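Mandelate racemase / muconate lactonizing enzyme, C-terminal domain protein (Labrenzia alexandrii, PDB 4E5T) probably catalyses a magnesium-dependent reaction of the mandelate racemase/muconate lactonizing enzyme type, although its substrate is not established. Local coordinates at residues Thr179-His184 with Glu398-Pro403; Gly183-Leu188 with Thr220-Lys225. One frame throughout, in Å; residues are numbered along the deposited sequence.

Contacts 1 and 2 branch from one loop, the connection between strand 169-172 and helix 188-205, and share Gly183 and His184. Their centres lie 11 Å apart, each about 24 Å from the centre of the chain. In contact 1 the ring of His184 receives the C-terminal segment 398-403; in contact 2 its carbonyl oxygen binds the start of helix 221-231. The two also touch, Leu402 O lying 4.1 Å from Ser187 CB, and both meet a second subunit. None of the residues in either contact is among the magnesium ligands Glu240 and Glu266, which belong to later strands of the same barrel and the turns that follow them.

Contact 1. Residues Thr179-His184 with Glu398-Pro403; sequences TIYDGH and ETPALP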
ATOM      1  N   THR A 179      30.320  15.224   1.789  1.00 34.16           N
ATOM      2  CA  THR A 179      30.855  15.471   0.442  1.00 31.34           C
ATOM      3  C   THR A 179      29.794  15.738  -0.624  1.00 40.63           C
ATOM      4  O   THR A 179      28.616  15.438  -0.451  1.00 44.99           O
ATOM      5  CB  THR A 179      31.704  14.281  -0.090  1.00 32.85           C
ATOM      6  OG1 THR A 179      30.834  13.242  -0.578  1.00 39.50           O
ATOM      7  CG2 THR A 179      32.622  13.727   0.982  1.00 22.14           C
ATOM      8  N   ILE A 180      30.241  16.267  -1.755  1.00 45.52           N
ATOM      9  CA  ILE A 180      29.350  16.589  -2.861  1.00 41.29           C
ATOM     10  C   ILE A 180      28.803  15.339  -3.549  1.00 47.64           C
ATOM     11  O   ILE A 180      27.980  15.429  -4.459  1.00 56.19           O
ATOM     12  CB  ILE A 180      30.083  17.430  -3.902  1.00 29.23           C
ATOM     13  CG1 ILE A 180      31.321  16.677  -4.390  1.00 27.98           C
ATOM     14  CG2 ILE A 180      30.460  18.777  -3.307  1.00 25.92           C
ATOM     15  CD1 ILE A 180      32.008  17.314  -5.572  1.00 34.84           C
ATOM     16  N   TYR A 181      29.264  14.173  -3.117  1.00 40.50           N
ATOM     17  CA  TYR A 181      28.853  12.934  -3.747  1.00 36.54           C
ATOM     18  C   TYR A 181      28.023  12.072  -2.803  1.00 55.80           C
ATOM     19  O   TYR A 181      27.842  10.877  -3.038  1.00 63.91           O
ATOM     20  CB  TYR A 181      30.073  12.168  -4.221  1.00 30.25           C
ATOM     21  CG  TYR A 181      30.851  12.874  -5.311  1.00 41.42           C
ATOM     22  CD1 TYR A 181      30.221  13.348  -6.449  1.00 38.17           C
ATOM     23  CD2 TYR A 181      32.224  13.074  -5.194  1.00 47.04           C
ATOM     24  CE1 TYR A 181      30.935  13.982  -7.440  1.00 35.61           C
ATOM     25  CE2 TYR A 181      32.937  13.714  -6.179  1.00 39.28           C
ATOM     26  CZ  TYR A 181      32.291  14.164  -7.294  1.00 33.86           C
ATOM     27  OH  TYR A 181      33.005  14.791  -8.275  1.00 43.47           O
ATOM     28  N   ASP A 182      27.521  12.692  -1.737  1.00 56.60           N
ATOM     29  CA  ASP A 182      26.690  12.013  -0.751  1.00 45.35           C
ATOM     30  C   ASP A 182      25.366  11.567  -1.383  1.00 39.77           C
ATOM     31  O   ASP A 182      24.939  12.157  -2.375  1.00 34.06           O
ATOM     32  CB  ASP A 182      26.476  12.940   0.452  1.00 46.10           C
ATOM     33  CG  ASP A 182      27.717  13.026   1.352  1.00 58.64           C
ATOM     34  OD1 ASP A 182      28.745  12.403   0.997  1.00 58.14           O
ATOM     35  OD2 ASP A 182      27.670  13.715   2.406  1.00 56.72           O
ATOM     36  N   GLY A 183      24.713  10.530  -0.840  1.00 34.24           N
ATOM     37  CA  GLY A 183      25.128   9.837   0.373  1.00 24.26           C
ATOM     38  C   GLY A 183      26.213   8.801   0.168  1.00 42.61           C
ATOM     39  O   GLY A 183      26.354   8.205  -0.909  1.00 45.09           O
ATOM     40  N   HIS A 184      26.997   8.583   1.215  1.00 48.02           N
ATOM     41  CA  HIS A 184      28.047   7.575   1.161  1.00 40.67           C
ATOM     42  C   HIS A 184      27.914   6.579   2.317  1.00 43.63           C
ATOM     43  O   HIS A 184      26.909   6.563   3.015  1.00 49.96           O
ATOM     44  CB  HIS A 184      29.415   8.246   1.171  1.00 24.36           C
ATOM     45  CG  HIS A 184      29.751   8.902   2.470  1.00 38.65           C
ATOM     46  ND1 HIS A 184      29.510  10.238   2.715  1.00 51.06           N
ATOM     47  CD2 HIS A 184      30.318   8.409   3.598  1.00 32.49           C
ATOM     48  CE1 HIS A 184      29.909  10.536   3.938  1.00 48.54           C
ATOM     49  NE2 HIS A 184      30.403   9.444   4.494  1.00 36.01           N
ATOM     50  N   GLU A 398      34.886  18.219  -1.344  1.00 67.78           N
ATOM     51  CA  GLU A 398      34.725  17.943  -2.775  1.00 57.23           C
ATOM     52  C   GLU A 398      35.532  16.746  -3.281  1.00 57.92           C
ATOM     53  O   GLU A 398      35.628  16.522  -4.487  1.00 57.60           O
ATOM     54  CB  GLU A 398      35.019  19.192  -3.612  1.00 51.99           C
ATOM     55  CG  GLU A 398      34.077  20.353  -3.302  1.00 61.39           C
ATOM     56  CD  GLU A 398      34.462  21.628  -4.031  1.00 80.67           C
ATOM     57  OE1 GLU A 398      33.650  22.588  -4.026  1.00 83.84           O
ATOM     58  OE2 GLU A 398      35.579  21.671  -4.604  1.00 82.40           O
ATOM     59  N   THR A 399      36.125  15.991  -2.362  1.00 64.70           N
ATOM     60  CA  THR A 399      36.648  14.672  -2.692  1.00 67.41           C
ATOM     61  C   THR A 399      35.603  13.645  -2.240  1.00 60.92           C
ATOM     62  O   THR A 399      34.781  13.938  -1.367  1.00 46.90           O
ATOM     63  CB  THR A 399      38.027  14.395  -2.024  1.00 59.52           C
ATOM     64  OG1 THR A 399      37.898  14.367  -0.594  1.00 74.39           O
ATOM     65  CG2 THR A 399      39.032  15.457  -2.419  1.00 42.63           C
ATOM     66  N   PRO A 400      35.610  12.449  -2.848  1.00 59.09           N
ATOM     67  CA  PRO A 400      34.722  11.379  -2.381  1.00 59.45           C
ATOM     68  C   PRO A 400      34.965  11.045  -0.910  1.00 63.71           C
ATOM     69  O   PRO A 400      35.993  11.412  -0.346  1.00 71.93           O
ATOM     70  CB  PRO A 400      35.125  10.195  -3.253  1.00 61.97           C
ATOM     71  CG  PRO A 400      35.704  10.812  -4.481  1.00 61.93           C
ATOM     72  CD  PRO A 400      36.398  12.047  -4.025  1.00 51.93           C
ATOM     73  N   ALA A 401      34.015  10.350  -0.302  1.00 66.34           N
ATOM     74  CA  ALA A 401      34.099   9.966   1.101  1.00 68.76           C
ATOM     75  C   ALA A 401      35.100   8.828   1.351  1.00 74.50           C
ATOM     76  O   ALA A 401      35.127   7.841   0.613  1.00 76.95           O
ATOM     77  CB  ALA A 401      32.751   9.569   1.572  1.00 31.93           C
ATOM     78  N   LEU A 402      35.905   8.973   2.407  1.00 79.16           N
ATOM     79  CA  LEU A 402      36.993   8.037   2.714  1.00 71.99           C
ATOM     80  C   LEU A 402      36.517   6.609   2.998  1.00 73.72           C
ATOM     81  O   LEU A 402      35.602   6.401   3.808  1.00 76.04           O
ATOM     82  CB  LEU A 402      37.842   8.552   3.889  1.00 61.46           C
ATOM     83  CG  LEU A 402      38.962   9.566   3.623  1.00 55.80           C
ATOM     84  CD1 LEU A 402      39.578  10.057   4.934  1.00 40.23           C
ATOM     85  CD2 LEU A 402      40.028   8.973   2.697  1.00 44.82           C
ATOM     86  N   PRO A 403      37.125   5.621   2.310  1.00 65.75           N
ATOM     87  CA  PRO A 403      38.098   5.808   1.214  1.00 59.48           C
ATOM     88  C   PRO A 403      37.454   6.090  -0.155  1.00 53.32           C
ATOM     89  O   PRO A 403      38.054   6.740  -1.019  1.00 49.42           O
ATOM     90  CB  PRO A 403      38.840   4.468   1.169  1.00 57.98           C
ATOM     91  CG  PRO A 403      38.491   3.770   2.479  1.00 58.35           C
ATOM     92  CD  PRO A 403      37.113   4.232   2.803  1.00 53.35           C
TER
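His184 receives the C-terminal segment on one face of its imidazole ring. Its CB packs 3.6 Å from Ala401 CB, and CG, placed between the backbone N and the carbonyl carbon (chi1 69°), lies 3.2 Å from that same methyl. CD2 and ND1 come next, while CE1 and NE2 at the far end of the ring stand farther off. The methyl therefore sits over the CG side of the face rather than squarely over the middle, a CH-pi contact with Ala401 CB 3.4 Å from the ring centroid of His184. In the ring plane, ND1 donates to Asp182 OD1 over 2.9 Å in a fairly straight bond (163°), which fixes the ring's rotation. The same oxygen accepts from the hydroxyl of Thr179, with OG1 to OD1 of Asp182 at 2.7 Å; both donors reach it from above the carboxylate plane. Thr179 OG1 in turn accepts from Tyr181 N, forming an ST turn within the type I beta turn of residues 179-182.

The rest of the interface is packing. Thr179 CG2 rests against Thr399 O at 3.2 Å. Ile180 crosses Glu398 obliquely, its CG2 3.9 Å from Glu398 CG, and places CG1 over a face of the Tyr181 ring. That ring offers an edge to Pro400, with Tyr181 CD2 and Pro400 CA 4.1 Å apart, and also meets His76 of a third subunit and Pro335 of a second.

No hydrogen bond joins residues 179-184 directly to 398-403, although Ile180 bonds by backbone to Gln397 just before. The side-chain hydrogen bonds centred on Asp182 all lie within 179-184. Thr179 OG1 and His184 ND1, with weak help from Thr179 N, would probably favour an ionised Asp182, and a carboxylate beside ND1 would tend to favour the protonated, positively charged imidazole.

Contact 2. Residues Gly183-Leu188 with Thr220-Lys225; sequences GHQPSL and TVSGAK
One backbone hydrogen bond ties the loop to the beginning of helix 221-231: Thr220 N donates to His184 O over 3.1 Å, at 154°, in the carbonyl plane and along a lone pair. Beside it, the Thr220 methyl, CG2, lies 3.3 Å from Gly183 O. Gln185 crosses Thr220 at about a right angle. With CG anti to the backbone N (chi1 -162°) and a bend at chi2, its amide reaches the first turn of the helix, where Gln185 OE1 lies 3.3 Å from Gly223 CA. Its NE2 stands near the Ser222 hydroxyl, 3.6 Å from OG, too far for more than a loose approach. Pro186 completes the layer, CD against Gly223 CA at 3.5 Å. Gly223, with no side chain, lets the ring of Pro186 lie against the helix backbone.

The two hydroxyls facing the Gln185 amide, Thr220 OG1 and Ser222 OG, share a hydrogen bond of 3.1 Å. Further out, this amide makes two weak hydrogen bonds, OE1 to Arg226 and NE2 to Gln312 of a second subunit. An alanine in place of Gln185 would remove the amide with both weak links, and would probably loosen the packing over Gly223 and the subunit contact.

At the end of the loop, Ser187 caps helix 188-205 through Asp190 N, while Thr220 occupies the N-cap position of helix 221-231. The arrangement thus joins two successive strand-to-helix connections at the starts of their helices, as expected for neighbouring beta-alpha units of the enolase-superfamily barrel.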
ATOM      1  N   GLY A 183      24.713  10.530  -0.840  1.00 34.24           N
ATOM      2  CA  GLY A 183      25.128   9.837   0.373  1.00 24.26           C
ATOM      3  C   GLY A 183      26.213   8.801   0.168  1.00 42.61           C
ATOM      4  O   GLY A 183      26.354   8.205  -0.909  1.00 45.09           O
ATOM      5  N   HIS A 184      26.997   8.583   1.215  1.00 48.02           N
ATOM      6  CA  HIS A 184      28.047   7.575   1.161  1.00 40.67           C
ATOM      7  C   HIS A 184      27.914   6.579   2.317  1.00 43.63           C
ATOM      8  O   HIS A 184      26.909   6.563   3.015  1.00 49.96           O
ATOM      9  CB  HIS A 184      29.415   8.246   1.171  1.00 24.36           C
ATOM     10  CG  HIS A 184      29.751   8.902   2.470  1.00 38.65           C
ATOM     11  ND1 HIS A 184      29.510  10.238   2.715  1.00 51.06           N
ATOM     12  CD2 HIS A 184      30.318   8.409   3.598  1.00 32.49           C
ATOM     13  CE1 HIS A 184      29.909  10.536   3.938  1.00 48.54           C
ATOM     14  NE2 HIS A 184      30.403   9.444   4.494  1.00 36.01           N
ATOM     15  N   GLN A 185      28.927   5.751   2.520  1.00 39.29           N
ATOM     16  CA  GLN A 185      28.858   4.722   3.552  1.00 36.35           C
ATOM     17  C   GLN A 185      29.843   5.021   4.710  1.00 36.84           C
ATOM     18  O   GLN A 185      31.002   5.407   4.474  1.00 35.21           O
ATOM     19  CB  GLN A 185      29.129   3.357   2.904  1.00 31.11           C
ATOM     20  CG  GLN A 185      28.692   2.152   3.709  1.00 33.30           C
ATOM     21  CD  GLN A 185      27.231   1.787   3.511  1.00 45.59           C
ATOM     22  OE1 GLN A 185      26.593   1.262   4.424  1.00 62.87           O
ATOM     23  NE2 GLN A 185      26.696   2.050   2.316  1.00 27.06           N
ATOM     24  N   PRO A 186      29.392   4.849   5.968  1.00 38.02           N
ATOM     25  CA  PRO A 186      30.313   5.190   7.059  1.00 37.18           C
ATOM     26  C   PRO A 186      31.484   4.243   7.075  1.00 35.45           C
ATOM     27  O   PRO A 186      31.321   3.048   6.832  1.00 45.30           O
ATOM     28  CB  PRO A 186      29.464   5.011   8.331  1.00 26.44           C
ATOM     29  CG  PRO A 186      28.382   4.115   7.954  1.00 30.33           C
ATOM     30  CD  PRO A 186      28.121   4.303   6.468  1.00 34.06           C
ATOM     31  N   SER A 187      32.667   4.774   7.335  1.00 36.55           N
ATOM     32  CA  SER A 187      33.817   3.912   7.541  1.00 42.82           C
ATOM     33  C   SER A 187      33.684   3.297   8.920  1.00 50.05           C
ATOM     34  O   SER A 187      32.918   3.788   9.748  1.00 54.92           O
ATOM     35  CB  SER A 187      35.107   4.715   7.469  1.00 35.40           C
ATOM     36  OG  SER A 187      35.303   5.420   8.677  1.00 30.33           O
ATOM     37  N   LEU A 188      34.427   2.228   9.177  1.00 53.09           N
ATOM     38  CA  LEU A 188      34.442   1.644  10.512  1.00 52.66           C
ATOM     39  C   LEU A 188      35.007   2.625  11.547  1.00 55.47           C
ATOM     40  O   LEU A 188      34.555   2.639  12.695  1.00 54.31           O
ATOM     41  CB  LEU A 188      35.187   0.310  10.520  1.00 44.72           C
ATOM     42  CG  LEU A 188      34.498  -0.765   9.673  1.00 43.46           C
ATOM     43  CD1 LEU A 188      35.339  -2.014   9.587  1.00 53.94           C
ATOM     44  CD2 LEU A 188      33.121  -1.101  10.219  1.00 30.42           C
ATOM     45  N   THR A 220      23.838   7.106   3.005  1.00 28.17           N
ATOM     46  CA  THR A 220      22.728   6.499   2.321  1.00 35.81           C
ATOM     47  C   THR A 220      21.924   5.861   3.422  1.00 32.30           C
ATOM     48  O   THR A 220      22.391   5.785   4.557  1.00 27.90           O
ATOM     49  CB  THR A 220      23.185   5.410   1.353  1.00 43.19           C
ATOM     50  OG1 THR A 220      23.764   4.309   2.084  1.00 41.70           O
ATOM     51  CG2 THR A 220      24.189   5.989   0.359  1.00 34.04           C
ATOM     52  N   VAL A 221      20.720   5.418   3.083  1.00 29.32           N
ATOM     53  CA  VAL A 221      19.838   4.787   4.044  1.00 32.35           C
ATOM     54  C   VAL A 221      20.491   3.608   4.759  1.00 33.21           C
ATOM     55  O   VAL A 221      20.455   3.531   5.983  1.00 39.49           O
ATOM     56  CB  VAL A 221      18.520   4.372   3.379  1.00 34.83           C
ATOM     57  CG1 VAL A 221      17.690   3.494   4.304  1.00 19.85           C
ATOM     58  CG2 VAL A 221      17.748   5.623   2.965  1.00 24.19           C
ATOM     59  N   SER A 222      21.111   2.707   4.009  1.00 40.00           N
ATOM     60  CA  SER A 222      21.791   1.573   4.630  1.00 47.63           C
ATOM     61  C   SER A 222      22.902   2.028   5.595  1.00 48.11           C
ATOM     62  O   SER A 222      23.047   1.495   6.693  1.00 48.99           O
ATOM     63  CB  SER A 222      22.347   0.613   3.570  1.00 50.82           C
ATOM     64  OG  SER A 222      23.249   1.271   2.693  1.00 61.22           O
ATOM     65  N   GLY A 223      23.680   3.021   5.188  1.00 45.51           N
ATOM     66  CA  GLY A 223      24.784   3.469   6.010  1.00 39.85           C
ATOM     67  C   GLY A 223      24.261   4.100   7.273  1.00 38.97           C
ATOM     68  O   GLY A 223      24.847   3.962   8.341  1.00 38.53           O
ATOM     69  N   ALA A 224      23.135   4.789   7.143  1.00 37.31           N
ATOM     70  CA  ALA A 224      22.520   5.460   8.272  1.00 31.73           C
ATOM     71  C   ALA A 224      21.991   4.451   9.282  1.00 38.64           C
ATOM     72  O   ALA A 224      22.062   4.690  10.494  1.00 45.92           O
ATOM     73  CB  ALA A 224      21.431   6.366   7.806  1.00 19.55           C
ATOM     74  N   LYS A 225      21.479   3.317   8.799  1.00 28.33           N
ATOM     75  CA  LYS A 225      21.035   2.262   9.717  1.00 25.01           C
ATOM     76  C   LYS A 225      22.212   1.568  10.423  1.00 27.82           C
ATOM     77  O   LYS A 225      22.117   1.226  11.596  1.00 43.80           O
ATOM     78  CB  LYS A 225      20.107   1.256   9.033  1.00 21.33           C
ATOM     79  CG  LYS A 225      18.894   1.894   8.379  1.00 41.72           C
ATOM     80  CD  LYS A 225      17.748   0.906   8.151  1.00 43.74           C
ATOM     81  CE  LYS A 225      18.231  -0.442   7.646  1.00 46.40           C
ATOM     82  NZ  LYS A 225      17.104  -1.364   7.376  1.00 45.02           N
TER